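Local coordinates for protein methylmalonyl-CoA carboxyltransferase 12S subunit (Propionibacterium freudenreichii, PDB 1ON3) that transfers the carboxyl group of methylmalonyl-CoA to the biotin of the 1.3S subunit, as the hexameric core of transcarboxylase, at residues K37-G42 with A46-N51; T87-G90 with R95-H98; I173-C178 with E239-A244; F191-K196 with E245-K250. All coordinates share one frame; numbering follows the deposited sequence.

Starting from the N terminus, interaction 1 closes the short connection between helix 32-40 and helix 46-53. Interaction 2 follows in series and pairs strands 85-92 and 95-102, a hairpin at one side of the seven-stranded mixed sheet. Interactions 3 and 4 close much longer loops and cross: 173-178 and 191-196 lie on neighbouring parallel strands, and both reach forward to the same helix 241-253, the first to its start and the second to its middle. R49 of interaction 1 joins the first helices to this region through a salt bridge from its NE to D241 OD1 of interaction 3, at 2.8 Å. Interactions 2 and 3 touch the same sheet without meeting, their centres about 19 Å apart.

Interaction 1. Residues K37-G42 with A46-N51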
loop_
_atom_site.group_PDB
_atom_site.type_symbol
_atom_site.label_atom_id
_atom_site.label_comp_id
_atom_site.label_asym_id
_atom_site.label_seq_id
_atom_site.Cartn_x
_atom_site.Cartn_y
_atom_site.Cartn_z
ATOM N N LYS E 37 -24.903 13.780 49.054
ATOM C CA LYS E 37 -26.158 13.439 48.396
ATOM C C LYS E 37 -25.926 12.316 47.383
ATOM O O LYS E 37 -26.735 11.385 47.273
ATOM C CB LYS E 37 -26.759 14.654 47.692
ATOM C CG LYS E 37 -28.063 14.342 46.967
ATOM C CD LYS E 37 -28.728 15.611 46.452
ATOM C CE LYS E 37 -30.113 15.328 45.884
ATOM N NZ LYS E 37 -30.819 16.585 45.475
ATOM N N GLN E 38 -24.823 12.412 46.640
ATOM C CA GLN E 38 -24.489 11.393 45.648
ATOM C C GLN E 38 -24.402 10.059 46.389
ATOM O O GLN E 38 -25.046 9.075 46.008
ATOM C CB GLN E 38 -23.151 11.728 44.963
ATOM C CG GLN E 38 -22.679 10.676 43.941
ATOM C CD GLN E 38 -23.219 10.892 42.530
ATOM O OE1 GLN E 38 -24.219 11.596 42.313
ATOM N NE2 GLN E 38 -22.557 10.269 41.554
ATOM N N HIS E 39 -23.626 10.035 47.468
ATOM C CA HIS E 39 -23.478 8.826 48.257
ATOM C C HIS E 39 -24.794 8.313 48.837
ATOM O O HIS E 39 -25.030 7.103 48.884
ATOM C CB HIS E 39 -22.477 9.063 49.378
ATOM C CG HIS E 39 -21.058 9.026 48.918
ATOM N ND1 HIS E 39 -20.029 9.608 49.625
ATOM C CD2 HIS E 39 -20.491 8.449 47.832
ATOM C CE1 HIS E 39 -18.889 9.393 48.995
ATOM N NE2 HIS E 39 -19.140 8.692 47.904
ATOM N N SER E 40 -25.652 9.225 49.271
ATOM C CA SER E 40 -26.928 8.823 49.845
ATOM C C SER E 40 -27.791 8.134 48.793
ATOM O O SER E 40 -28.625 7.299 49.133
ATOM C CB SER E 40 -27.673 10.036 50.407
ATOM O OG SER E 40 -28.246 10.802 49.363
ATOM N N GLN E 41 -27.586 8.479 47.520
ATOM C CA GLN E 41 -28.357 7.887 46.430
ATOM C C GLN E 41 -27.773 6.555 45.982
ATOM O O GLN E 41 -28.208 5.982 44.981
ATOM C CB GLN E 41 -28.423 8.843 45.235
ATOM C CG GLN E 41 -29.065 10.174 45.557
ATOM C CD GLN E 41 -29.084 11.125 44.372
ATOM O OE1 GLN E 41 -28.121 11.213 43.615
ATOM N NE2 GLN E 41 -30.178 11.860 44.222
ATOM N N GLY E 42 -26.796 6.068 46.736
ATOM C CA GLY E 42 -26.159 4.800 46.426
ATOM C C GLY E 42 -25.199 4.825 45.246
ATOM O O GLY E 42 -24.975 3.789 44.615
ATOM N N ALA E 46 -17.365 10.656 40.841
ATOM C CA ALA E 46 -16.581 10.471 39.626
ATOM C C ALA E 46 -15.169 9.957 39.921
ATOM O O ALA E 46 -14.666 9.082 39.223
ATOM C CB ALA E 46 -16.494 11.778 38.880
ATOM N N ARG E 47 -14.522 10.496 40.953
ATOM C CA ARG E 47 -13.166 10.069 41.255
ATOM C C ARG E 47 -13.079 8.713 41.936
ATOM O O ARG E 47 -12.112 7.985 41.731
ATOM C CB ARG E 47 -12.443 11.161 42.051
ATOM C CG ARG E 47 -12.199 12.391 41.169
ATOM C CD ARG E 47 -11.695 13.621 41.909
ATOM N NE ARG E 47 -11.561 14.738 40.972
ATOM C CZ ARG E 47 -10.526 14.918 40.156
ATOM N NH1 ARG E 47 -9.502 14.062 40.154
ATOM N NH2 ARG E 47 -10.522 15.940 39.325
ATOM N N GLU E 48 -14.082 8.367 42.738
ATOM C CA GLU E 48 -14.085 7.061 43.387
ATOM C C GLU E 48 -14.220 5.987 42.304
ATOM O O GLU E 48 -13.597 4.932 42.377
ATOM C CB GLU E 48 -15.252 6.957 44.376
ATOM C CG GLU E 48 -15.030 7.752 45.651
ATOM C CD GLU E 48 -16.307 7.974 46.448
ATOM O OE1 GLU E 48 -16.206 8.493 47.571
ATOM O OE2 GLU E 48 -17.407 7.646 45.958
ATOM N N ARG E 49 -15.042 6.267 41.298
ATOM C CA ARG E 49 -15.261 5.318 40.205
ATOM C C ARG E 49 -13.963 5.017 39.460
ATOM O O ARG E 49 -13.644 3.856 39.200
ATOM C CB ARG E 49 -16.321 5.867 39.238
ATOM C CG ARG E 49 -17.742 5.760 39.810
ATOM C CD ARG E 49 -18.768 6.627 39.057
ATOM N NE ARG E 49 -20.114 6.444 39.604
ATOM C CZ ARG E 49 -21.160 7.222 39.333
ATOM N NH1 ARG E 49 -21.040 8.255 38.506
ATOM N NH2 ARG E 49 -22.330 6.978 39.906
ATOM N N LEU E 50 -13.207 6.057 39.127
ATOM C CA LEU E 50 -11.949 5.843 38.433
ATOM C C LEU E 50 -10.969 5.132 39.358
ATOM O O LEU E 50 -10.238 4.241 38.935
ATOM C CB LEU E 50 -11.360 7.176 37.969
ATOM C CG LEU E 50 -12.069 7.789 36.766
ATOM C CD1 LEU E 50 -11.532 9.202 36.508
ATOM C CD2 LEU E 50 -11.847 6.889 35.551
ATOM N N ASN E 51 -10.971 5.513 40.631
ATOM C CA ASN E 51 -10.062 4.897 41.585
ATOM C C ASN E 51 -10.375 3.418 41.778
ATOM O O ASN E 51 -9.473 2.615 41.985
ATOM C CB ASN E 51 -10.120 5.613 42.934
ATOM C CG ASN E 51 -9.014 5.166 43.864
ATOM O OD1 ASN E 51 -7.827 5.313 43.551
ATOM N ND2 ASN E 51 -9.389 4.610 45.010
#
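H39 presents the edge of its imidazole ring to the carboxylate of E48, the two flat groups nearly coplanar and arriving from opposite directions. The bond from H39 NE2 to E48 OE2 is 2.8 Å long and nearly straight, 171° at the hydrogen, and it uses the syn lone pair of that oxygen. H39 NE2 also makes a weak, strongly bent bond to E48 OE1 at 3.0 Å, so one N-H faces both oxygens. The carboxylate gets there because E48 has CG anti to its carbonyl carbon (chi1 -74°) and runs extended from CG outward; its OE2 also accepts from T45 N. This His-carboxylate pair ties together two successive helices joined by a short loop: helix 32-40 ends in a Schellman motif with G42, at positive phi, as its C-prime residue, and helix 46-53 starts just beyond. Were E48 an alanine, H39 NE2 would probably lose the acceptor that fixes the turn of its ring, and T45 N a partner as well. Deeper in, the Q38 amide and the R49 guanidinium meet with their planes 57° apart, Q38 NE2 lying 3.7 Å from R49 NH2. Two nitrogens face each other here, and each group has its acceptors outside the pair: Q38 NE2 donates to D138 OD2 and Q44 O, while R49 forms salt bridges to D138 and D241.

Interaction 2. Residues T87-G90 with R95-H98; sequences TGRG and RPVH
The beta hairpin of strands 85-92 and 95-102 brings G90 opposite V97 as an antiparallel hydrogen-bonded pair. G90 N donates to V97 O at 2.9 Å and V97 N returns a bond to G90 O at 2.8 Å. One step along, R89 and H98 form the non-hydrogen-bonded pair, with their side chains on the same face of the sheet. R89 has CG anti to the backbone N (chi1 -169°), which sets this methylene over the face of the H98 ring, 3.9 Å from its centroid, in a CH-pi contact. The chain then bends at chi2 and runs beside P96, whose CB lies over one face of the guanidinium, 3.4 Å from R89 NH2. Within the mixed sheet, 85-92 pairs antiparallel with the outermost strand 60-62, and 95-102 starts the parallel run that continues with 133-139. Cutting R89 back to an alanine is likely to bare the H98 ring face and the P96 ring, opening a gap along this side of the hairpin. H98 is itself anchored by a hydrogen bond between its ND1 and T131 OG1. V97 turns to the other face, its CG2 3.6 Å from G90 O, while M505 of a second subunit packs on R89.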
loop_
_atom_site.group_PDB
_atom_site.type_symbol
_atom_site.label_atom_id
_atom_site.label_comp_id
_atom_site.label_asym_id
_atom_site.label_seq_id
_atom_site.Cartn_x
_atom_site.Cartn_y
_atom_site.Cartn_z
ATOM N N THR E 87 -10.666 13.222 33.465
ATOM C CA THR E 87 -10.106 12.483 32.344
ATOM C C THR E 87 -8.621 12.166 32.494
ATOM O O THR E 87 -7.849 12.944 33.064
ATOM C CB THR E 87 -10.274 13.282 31.049
ATOM O OG1 THR E 87 -9.589 14.531 31.183
ATOM C CG2 THR E 87 -11.758 13.560 30.758
ATOM N N GLY E 88 -8.212 11.022 31.957
ATOM C CA GLY E 88 -6.813 10.670 32.054
ATOM C C GLY E 88 -6.481 9.288 31.550
ATOM O O GLY E 88 -7.282 8.647 30.864
ATOM N N ARG E 89 -5.283 8.841 31.917
ATOM C CA ARG E 89 -4.747 7.546 31.519
ATOM C C ARG E 89 -4.429 6.723 32.769
ATOM O O ARG E 89 -4.018 7.261 33.794
ATOM C CB ARG E 89 -3.482 7.782 30.681
ATOM C CG ARG E 89 -2.899 6.570 29.929
ATOM C CD ARG E 89 -1.972 5.704 30.782
ATOM N NE ARG E 89 -1.110 4.852 29.957
ATOM C CZ ARG E 89 -0.187 4.022 30.445
ATOM N NH1 ARG E 89 -0.004 3.930 31.758
ATOM N NH2 ARG E 89 0.553 3.280 29.622
ATOM N N GLY E 90 -4.657 5.416 32.694
ATOM C CA GLY E 90 -4.359 4.551 33.820
ATOM C C GLY E 90 -4.144 3.151 33.290
ATOM O O GLY E 90 -3.967 2.981 32.085
ATOM N N ARG E 95 -2.814 -3.266 31.919
ATOM C CA ARG E 95 -3.135 -2.818 30.564
ATOM C C ARG E 95 -3.440 -1.336 30.512
ATOM O O ARG E 95 -4.306 -0.844 31.232
ATOM C CB ARG E 95 -4.348 -3.581 30.018
ATOM C CG ARG E 95 -4.129 -5.081 29.884
ATOM C CD ARG E 95 -5.425 -5.800 29.530
ATOM N NE ARG E 95 -6.040 -5.224 28.340
ATOM C CZ ARG E 95 -7.173 -5.648 27.795
ATOM N NH1 ARG E 95 -7.835 -6.671 28.336
ATOM N NH2 ARG E 95 -7.627 -5.050 26.695
ATOM N N PRO E 96 -2.736 -0.599 29.650
ATOM C CA PRO E 96 -2.964 0.842 29.523
ATOM C C PRO E 96 -4.374 1.133 29.001
ATOM O O PRO E 96 -4.845 0.469 28.067
ATOM C CB PRO E 96 -1.899 1.267 28.501
ATOM C CG PRO E 96 -0.811 0.223 28.683
ATOM C CD PRO E 96 -1.620 -1.035 28.794
ATOM N N VAL E 97 -5.043 2.113 29.603
ATOM C CA VAL E 97 -6.371 2.529 29.159
ATOM C C VAL E 97 -6.508 4.032 29.350
ATOM O O VAL E 97 -5.713 4.643 30.064
ATOM C CB VAL E 97 -7.535 1.863 29.969
ATOM C CG1 VAL E 97 -7.558 0.353 29.755
ATOM C CG2 VAL E 97 -7.422 2.215 31.453
ATOM N N HIS E 98 -7.502 4.616 28.686
ATOM C CA HIS E 98 -7.837 6.030 28.825
ATOM C C HIS E 98 -9.283 6.037 29.316
ATOM O O HIS E 98 -10.079 5.180 28.921
ATOM C CB HIS E 98 -7.706 6.772 27.495
ATOM C CG HIS E 98 -6.285 7.022 27.102
ATOM N ND1 HIS E 98 -5.483 6.049 26.538
ATOM C CD2 HIS E 98 -5.498 8.110 27.271
ATOM C CE1 HIS E 98 -4.261 6.531 26.379
ATOM N NE2 HIS E 98 -4.243 7.779 26.820
#

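Interaction 3. Residues I173-C178 with E239-A244; sequences IIAGPC and EDDDAA
I173 and A244 point their side chains toward each other between strand and helix, and two methyl groups meet: I173 CG2 lies 3.8 Å from A244 CB. With CG2 anti to the backbone N of I173, this branch rather than CG1 makes the contact. Two residues further along the strand, A175 also turns its methyl toward the helix, but what it finds is a carboxylate, with A175 CB 3.4 Å from D241 OD2. A water lies 2.6 Å from the same D241 OD2 and 2.8 Å from A175 O and bridges the two, so the buried oxygen and the A175 carbonyl share one molecule. The contact thus sets the first turn of helix 241-253 against the later part of strand 170-175, where the chain nears its corner at G176; this is one of the parallel strands of the crotonase-like N-terminal half. That helix starts with D240 as its N-cap, and D240 OD1 accepts from A243 N at 3.1 Å. The other carboxylate oxygen, D241 OD1, is held by the backbone N of Q44 and by a salt bridge to R49, so both oxygens of the buried carboxylate have partners. Beyond the corner the chain leads to P177, which touches the bound methylmalonyl-CoA.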
loop_
_atom_site.group_PDB
_atom_site.type_symbol
_atom_site.label_atom_id
_atom_site.label_comp_id
_atom_site.label_asym_id
_atom_site.label_seq_id
_atom_site.Cartn_x
_atom_site.Cartn_y
_atom_site.Cartn_z
ATOM N N ILE E 173 -20.347 3.306 30.810
ATOM C CA ILE E 173 -20.988 2.892 32.056
ATOM C C ILE E 173 -21.908 4.038 32.471
ATOM O O ILE E 173 -21.430 5.126 32.798
ATOM C CB ILE E 173 -19.964 2.644 33.201
ATOM C CG1 ILE E 173 -18.943 1.584 32.794
ATOM C CG2 ILE E 173 -20.689 2.163 34.451
ATOM C CD1 ILE E 173 -17.606 2.166 32.365
ATOM N N ILE E 174 -23.219 3.807 32.414
ATOM C CA ILE E 174 -24.190 4.824 32.802
ATOM C C ILE E 174 -24.438 4.586 34.280
ATOM O O ILE E 174 -24.989 3.546 34.662
ATOM C CB ILE E 174 -25.549 4.674 32.069
ATOM C CG1 ILE E 174 -25.348 4.251 30.615
ATOM C CG2 ILE E 174 -26.313 6.008 32.167
ATOM C CD1 ILE E 174 -24.576 5.203 29.780
ATOM N N ALA E 175 -24.047 5.550 35.110
ATOM C CA ALA E 175 -24.174 5.397 36.554
ATOM C C ALA E 175 -24.958 6.516 37.231
ATOM O O ALA E 175 -24.811 6.752 38.434
ATOM C CB ALA E 175 -22.780 5.290 37.169
ATOM N N GLY E 176 -25.779 7.188 36.442
ATOM C CA GLY E 176 -26.610 8.269 36.933
ATOM C C GLY E 176 -27.497 8.666 35.776
ATOM O O GLY E 176 -27.750 7.843 34.880
ATOM N N PRO E 177 -27.996 9.911 35.750
ATOM C CA PRO E 177 -28.848 10.309 34.632
ATOM C C PRO E 177 -28.022 10.434 33.357
ATOM O O PRO E 177 -26.797 10.580 33.401
ATOM C CB PRO E 177 -29.377 11.682 35.059
ATOM C CG PRO E 177 -29.341 11.626 36.539
ATOM C CD PRO E 177 -28.040 10.917 36.822
ATOM N N CYS E 178 -28.722 10.376 32.236
ATOM C CA CYS E 178 -28.163 10.537 30.897
ATOM C C CYS E 178 -29.387 11.052 30.160
ATOM O O CYS E 178 -30.042 10.335 29.395
ATOM C CB CYS E 178 -27.701 9.201 30.311
ATOM S SG CYS E 178 -26.694 9.430 28.799
ATOM N N GLU E 239 -26.115 -3.983 39.449
ATOM C CA GLU E 239 -26.843 -3.554 40.643
ATOM C C GLU E 239 -26.435 -2.161 41.101
ATOM O O GLU E 239 -27.287 -1.322 41.407
ATOM C CB GLU E 239 -26.621 -4.536 41.792
ATOM C CG GLU E 239 -27.632 -5.661 41.850
ATOM C CD GLU E 239 -29.041 -5.161 42.079
ATOM O OE1 GLU E 239 -29.264 -4.422 43.062
ATOM O OE2 GLU E 239 -29.927 -5.511 41.275
ATOM N N ASP E 240 -25.129 -1.919 41.166
ATOM C CA ASP E 240 -24.632 -0.621 41.596
ATOM C C ASP E 240 -23.276 -0.366 40.960
ATOM O O ASP E 240 -22.850 -1.115 40.088
ATOM C CB ASP E 240 -24.507 -0.569 43.122
ATOM C CG ASP E 240 -23.761 -1.765 43.691
ATOM O OD1 ASP E 240 -22.899 -2.344 42.997
ATOM O OD2 ASP E 240 -24.033 -2.123 44.846
ATOM N N ASP E 241 -22.590 0.674 41.416
ATOM C CA ASP E 241 -21.295 1.004 40.848
ATOM C C ASP E 241 -20.208 -0.038 41.057
ATOM O O ASP E 241 -19.381 -0.225 40.173
ATOM C CB ASP E 241 -20.822 2.360 41.369
ATOM C CG ASP E 241 -21.650 3.499 40.827
ATOM O OD1 ASP E 241 -21.490 4.645 41.306
ATOM O OD2 ASP E 241 -22.465 3.240 39.917
ATOM N N ASP E 242 -20.178 -0.702 42.214
ATOM C CA ASP E 242 -19.146 -1.726 42.436
ATOM C C ASP E 242 -19.343 -2.854 41.422
ATOM O O ASP E 242 -18.381 -3.396 40.884
ATOM C CB ASP E 242 -19.233 -2.318 43.839
ATOM C CG ASP E 242 -18.696 -1.389 44.911
ATOM O OD1 ASP E 242 -19.319 -1.341 45.994
ATOM O OD2 ASP E 242 -17.654 -0.728 44.692
ATOM N N ALA E 243 -20.601 -3.201 41.173
ATOM C CA ALA E 243 -20.926 -4.261 40.226
ATOM C C ALA E 243 -20.597 -3.856 38.792
ATOM O O ALA E 243 -20.180 -4.692 37.984
ATOM C CB ALA E 243 -22.404 -4.616 40.336
ATOM N N ALA E 244 -20.802 -2.579 38.473
ATOM C CA ALA E 244 -20.544 -2.083 37.129
ATOM C C ALA E 244 -19.048 -2.114 36.855
ATOM O O ALA E 244 -18.619 -2.424 35.740
ATOM C CB ALA E 244 -21.085 -0.651 36.974
HETATM O O HOH W 1 -24.844 4.232 39.764
#

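Interaction 4. Residues F191-K196 with E245-K250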
loop_
_atom_site.group_PDB
_atom_site.type_symbol
_atom_site.label_atom_id
_atom_site.label_comp_id
_atom_site.label_asym_id
_atom_site.label_seq_id
_atom_site.Cartn_x
_atom_site.Cartn_y
_atom_site.Cartn_z
ATOM N N PHE E 191 -20.152 -1.229 24.138
ATOM C CA PHE E 191 -20.955 -1.837 25.187
ATOM C C PHE E 191 -21.433 -0.841 26.213
ATOM O O PHE E 191 -20.661 0.002 26.667
ATOM C CB PHE E 191 -20.165 -2.911 25.931
ATOM C CG PHE E 191 -19.723 -4.038 25.058
ATOM C CD1 PHE E 191 -18.467 -4.024 24.463
ATOM C CD2 PHE E 191 -20.584 -5.083 24.784
ATOM C CE1 PHE E 191 -18.074 -5.054 23.593
ATOM C CE2 PHE E 191 -20.207 -6.107 23.922
ATOM C CZ PHE E 191 -18.948 -6.090 23.326
ATOM N N ILE E 192 -22.709 -0.944 26.579
ATOM C CA ILE E 192 -23.258 -0.075 27.614
ATOM C C ILE E 192 -23.577 -0.886 28.868
ATOM O O ILE E 192 -24.338 -1.854 28.795
ATOM C CB ILE E 192 -24.570 0.612 27.180
ATOM C CG1 ILE E 192 -24.315 1.532 25.983
ATOM C CG2 ILE E 192 -25.135 1.415 28.363
ATOM C CD1 ILE E 192 -25.606 2.134 25.399
ATOM N N ILE E 193 -22.975 -0.501 29.999
ATOM C CA ILE E 193 -23.231 -1.134 31.295
ATOM C C ILE E 193 -24.022 -0.066 32.029
ATOM O O ILE E 193 -23.551 1.057 32.162
ATOM C CB ILE E 193 -21.942 -1.392 32.103
ATOM C CG1 ILE E 193 -21.052 -2.393 31.364
ATOM C CG2 ILE E 193 -22.291 -1.959 33.472
ATOM C CD1 ILE E 193 -19.605 -2.349 31.843
ATOM N N MET E 194 -25.214 -0.417 32.495
ATOM C CA MET E 194 -26.089 0.530 33.171
ATOM C C MET E 194 -26.441 0.054 34.579
ATOM O O MET E 194 -26.884 -1.082 34.750
ATOM C CB MET E 194 -27.358 0.675 32.329
ATOM C CG MET E 194 -28.128 1.930 32.529
ATOM S SD MET E 194 -29.416 2.127 31.275
ATOM C CE MET E 194 -30.433 3.310 32.184
ATOM N N THR E 195 -26.260 0.911 35.589
ATOM C CA THR E 195 -26.587 0.518 36.961
ATOM C C THR E 195 -28.074 0.733 37.222
ATOM O O THR E 195 -28.758 1.411 36.445
ATOM C CB THR E 195 -25.824 1.343 38.004
ATOM O OG1 THR E 195 -26.365 2.670 38.035
ATOM C CG2 THR E 195 -24.338 1.393 37.673
ATOM N N LYS E 196 -28.576 0.169 38.320
ATOM C CA LYS E 196 -29.993 0.319 38.641
ATOM C C LYS E 196 -30.334 1.704 39.199
ATOM O O LYS E 196 -31.494 2.010 39.469
ATOM C CB LYS E 196 -30.445 -0.802 39.589
ATOM C CG LYS E 196 -30.556 -2.121 38.843
ATOM C CD LYS E 196 -31.121 -3.253 39.673
ATOM C CE LYS E 196 -31.359 -4.470 38.772
ATOM N NZ LYS E 196 -31.921 -5.635 39.500
ATOM N N GLU E 245 -18.265 -1.792 37.882
ATOM C CA GLU E 245 -16.814 -1.790 37.779
ATOM C C GLU E 245 -16.300 -3.217 37.595
ATOM O O GLU E 245 -15.383 -3.451 36.804
ATOM C CB GLU E 245 -16.213 -1.112 39.016
ATOM C CG GLU E 245 -16.424 0.415 38.970
ATOM C CD GLU E 245 -16.663 1.074 40.327
ATOM O OE1 GLU E 245 -17.055 2.267 40.326
ATOM O OE2 GLU E 245 -16.457 0.429 41.377
ATOM N N LEU E 246 -16.902 -4.176 38.296
ATOM C CA LEU E 246 -16.485 -5.572 38.140
ATOM C C LEU E 246 -16.853 -6.048 36.737
ATOM O O LEU E 246 -16.081 -6.747 36.087
ATOM C CB LEU E 246 -17.157 -6.475 39.185
ATOM C CG LEU E 246 -16.614 -6.402 40.623
ATOM C CD1 LEU E 246 -17.431 -7.307 41.555
ATOM C CD2 LEU E 246 -15.144 -6.845 40.621
ATOM N N ILE E 247 -18.039 -5.675 36.265
ATOM C CA ILE E 247 -18.450 -6.094 34.922
ATOM C C ILE E 247 -17.525 -5.478 33.872
ATOM O O ILE E 247 -17.097 -6.155 32.933
ATOM C CB ILE E 247 -19.926 -5.691 34.627
ATOM C CG1 ILE E 247 -20.876 -6.522 35.506
ATOM C CG2 ILE E 247 -20.246 -5.919 33.151
ATOM C CD1 ILE E 247 -22.317 -6.001 35.525
ATOM N N ALA E 248 -17.203 -4.198 34.034
ATOM C CA ALA E 248 -16.318 -3.530 33.080
ATOM C C ALA E 248 -14.969 -4.238 32.965
ATOM O O ALA E 248 -14.432 -4.371 31.872
ATOM C CB ALA E 248 -16.092 -2.059 33.485
ATOM N N LYS E 249 -14.416 -4.668 34.095
ATOM C CA LYS E 249 -13.122 -5.359 34.102
ATOM C C LYS E 249 -13.242 -6.737 33.463
ATOM O O LYS E 249 -12.379 -7.136 32.685
ATOM C CB LYS E 249 -12.586 -5.509 35.537
ATOM C CG LYS E 249 -12.320 -4.188 36.246
ATOM C CD LYS E 249 -11.741 -4.413 37.650
ATOM C CE LYS E 249 -11.562 -3.094 38.380
ATOM N NZ LYS E 249 -11.036 -3.249 39.775
ATOM N N LYS E 250 -14.305 -7.461 33.794
ATOM C CA LYS E 250 -14.530 -8.795 33.225
ATOM C C LYS E 250 -14.667 -8.677 31.698
ATOM O O LYS E 250 -14.032 -9.412 30.936
ATOM C CB LYS E 250 -15.803 -9.410 33.822
ATOM C CG LYS E 250 -16.155 -10.798 33.273
ATOM C CD LYS E 250 -15.182 -11.841 33.762
ATOM C CE LYS E 250 -15.570 -13.219 33.287
ATOM N NZ LYS E 250 -14.579 -14.211 33.737
#
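I193 has the most surface buried here and meets both helix residues, I247 and A248. It points toward the helix, with CG1 anti to its carbonyl carbon (chi1 -64°), and the chain continues extended through chi2, carrying CD1 up to the helix backbone. There I193 CD1 sits 3.7 Å from A248 CA and equally close to A248 N, with A248 CB a little further at 3.9 Å. The small side chain of A248 lets the isoleucine tip reach the helix surface itself. I247 comes in from the other direction: it and I193 slide past each other, and its CG2 branch, anti to its backbone N, lies 3.9 Å from I193 CD1 and 4.0 Å from I193 CG1. The side-chain contacts among these three residues are apolar, with one methyl group meeting both side chains of the helix. Around it, the strand residue also packs on I171 and I173 of the adjacent strand 170-175 and on F236 of strand 236-238, which I247 touches as well. Helix 241-253 thus packs on these strands of the parallel part of the sheet, while A248 also contacts L53 of helix 46-53.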